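Local coordinates for protein DR2417 (PDB 4XWW) that degrades RNA as a homodimeric, metal-dependent exonuclease of the metallo-beta-lactamase superfamily, probably in the 5'-to-3' direction, at the interface of chains A and B. Coordinates in Å, arbitrary orientation; residue numbers count along the deposited sequence, not the author numbering. Chains: chain A/B, DR2417.

The interface of chains A and B. Residues chain A 479, 481, 483, 495, 554; chain B 479, 481, 554, 556.
The C-terminal domains of the RNase J dimer pack sheet against sheet here, each offering the apolar face formed by strands 479-485, 491-497 and 552-556. At one end A:Leu479 and B:Leu479 reach toward each other tip to tip, CD1 of the first lying 3.5 Å from CD2 of the second. Their rotamers differ: CG of A:Leu479 sits between the backbone N and the carbonyl carbon (chi1 84°), whereas in B:Leu479 it is anti to the nitrogen. The symmetry of the pair is therefore not carried down to the methyl groups. Next along the strand, the delta-methyls of A:Ile481 and B:Ile481 also meet end on, with CD1 to CD1 at 4.1 Å. The same CD1 of B:Ile481 touches CD1 of A:Ile554 at 3.8 Å, which places it against two isoleucine tips of chain A.

B:Ile554 makes a different approach. Its ethyl arm slides past A:Ile481 in the opposite direction and brings CD1 to 3.8 Å from the CG2 branch of that residue. That terminal methyl also faces CG1 of A:Val495 at 4.0 Å, tip to tip, and so bridges two neighbouring strands of the partner. At the far edge the thioether of B:Met556 lies more loosely beside A:Thr483, SD to CG2 4.3 Å, the threonine presenting its methyl rather than its hydroxyl.

Counted over both chains, this part of the interface buries 232 Å² and rests mainly on methyl packing; within it no polar group of one chain bonds to the other. Its centre lies about 45 Å from A:His381 of the active site, which suggests a part in assembly rather than a direct one in catalysis: it joins the C-terminal domains in the dimer, and dimerization enhances the exonuclease activity.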
loop_
_atom_site.group_PDB
_atom_site.type_symbol
_atom_site.label_atom_id
_atom_site.label_comp_id
_atom_site.label_asym_id
_atom_site.label_seq_id
_atom_site.Cartn_x
_atom_site.Cartn_y
_atom_site.Cartn_z
ATOM N N LEU A 479 -14.060 -11.483 -17.017
ATOM C CA LEU A 479 -15.097 -12.503 -17.125
ATOM C C LEU A 479 -15.396 -12.977 -18.541
ATOM O O LEU A 479 -15.181 -12.266 -19.525
ATOM C CB LEU A 479 -16.402 -12.012 -16.497
ATOM C CG LEU A 479 -17.267 -11.150 -17.411
ATOM C CD1 LEU A 479 -18.711 -11.291 -17.046
ATOM C CD2 LEU A 479 -16.834 -9.730 -17.257
ATOM N N ILE A 481 -18.810 -14.752 -20.230
ATOM C CA ILE A 481 -20.155 -15.289 -20.145
ATOM C C ILE A 481 -20.454 -16.137 -21.384
ATOM O O ILE A 481 -20.535 -15.633 -22.507
ATOM C CB ILE A 481 -21.213 -14.171 -19.966
ATOM C CG1 ILE A 481 -22.598 -14.650 -20.410
ATOM C CG2 ILE A 481 -20.798 -12.900 -20.673
ATOM C CD1 ILE A 481 -23.424 -15.202 -19.275
ATOM N N THR A 483 -23.071 -18.482 -23.216
ATOM C CA THR A 483 -24.448 -18.935 -23.272
ATOM C C THR A 483 -24.629 -19.918 -24.421
ATOM O O THR A 483 -24.254 -19.634 -25.557
ATOM C CB THR A 483 -25.427 -17.758 -23.412
ATOM O OG1 THR A 483 -26.153 -17.870 -24.641
ATOM C CG2 THR A 483 -24.676 -16.425 -23.361
ATOM N N VAL A 495 -19.201 -13.765 -24.530
ATOM C CA VAL A 495 -18.962 -12.357 -24.229
ATOM C C VAL A 495 -17.901 -12.216 -23.139
ATOM O O VAL A 495 -17.969 -12.872 -22.099
ATOM C CB VAL A 495 -20.235 -11.623 -23.788
ATOM C CG1 VAL A 495 -19.912 -10.159 -23.464
ATOM C CG2 VAL A 495 -21.311 -11.728 -24.852
ATOM N N ILE A 554 -19.365 -17.420 -16.481
ATOM C CA ILE A 554 -20.795 -17.459 -16.272
ATOM C C ILE A 554 -21.446 -18.193 -17.438
ATOM O O ILE A 554 -21.656 -17.622 -18.504
ATOM C CB ILE A 554 -21.342 -16.029 -16.198
ATOM C CG1 ILE A 554 -20.829 -15.345 -14.931
ATOM C CG2 ILE A 554 -22.859 -16.021 -16.238
ATOM C CD1 ILE A 554 -21.355 -13.945 -14.740
ATOM N N LEU B 479 -21.422 -6.195 -11.486
ATOM C CA LEU B 479 -22.037 -6.489 -12.782
ATOM C C LEU B 479 -23.494 -6.977 -12.736
ATOM O O LEU B 479 -23.880 -7.755 -11.862
ATOM C CB LEU B 479 -21.194 -7.533 -13.519
ATOM C CG LEU B 479 -21.750 -7.951 -14.879
ATOM C CD1 LEU B 479 -21.703 -6.779 -15.839
ATOM C CD2 LEU B 479 -20.988 -9.130 -15.431
ATOM N N ILE B 481 -26.038 -8.723 -15.695
ATOM C CA ILE B 481 -26.287 -9.166 -17.060
ATOM C C ILE B 481 -27.785 -9.303 -17.306
ATOM O O ILE B 481 -28.488 -10.000 -16.570
ATOM C CB ILE B 481 -25.604 -10.508 -17.359
ATOM C CG1 ILE B 481 -24.135 -10.457 -16.952
ATOM C CG2 ILE B 481 -25.766 -10.870 -18.835
ATOM C CD1 ILE B 481 -23.440 -11.795 -17.046
ATOM N N ILE B 554 -24.391 -5.563 -18.959
ATOM C CA ILE B 554 -24.270 -5.984 -20.342
ATOM C C ILE B 554 -25.653 -6.467 -20.812
ATOM O O ILE B 554 -26.161 -7.507 -20.384
ATOM C CB ILE B 554 -23.112 -7.034 -20.537
ATOM C CG1 ILE B 554 -23.467 -8.452 -20.082
ATOM C CG2 ILE B 554 -21.855 -6.574 -19.791
ATOM C CD1 ILE B 554 -22.410 -9.493 -20.467
ATOM N N MET B 556 -28.490 -7.876 -23.450
ATOM C CA MET B 556 -28.436 -9.047 -24.307
ATOM C C MET B 556 -29.811 -9.400 -24.852
ATOM O O MET B 556 -30.807 -9.352 -24.127
ATOM C CB MET B 556 -27.861 -10.241 -23.544
ATOM C CG MET B 556 -26.536 -10.755 -24.077
ATOM S SD MET B 556 -26.314 -12.515 -23.748
ATOM C CE MET B 556 -26.679 -13.216 -25.356
#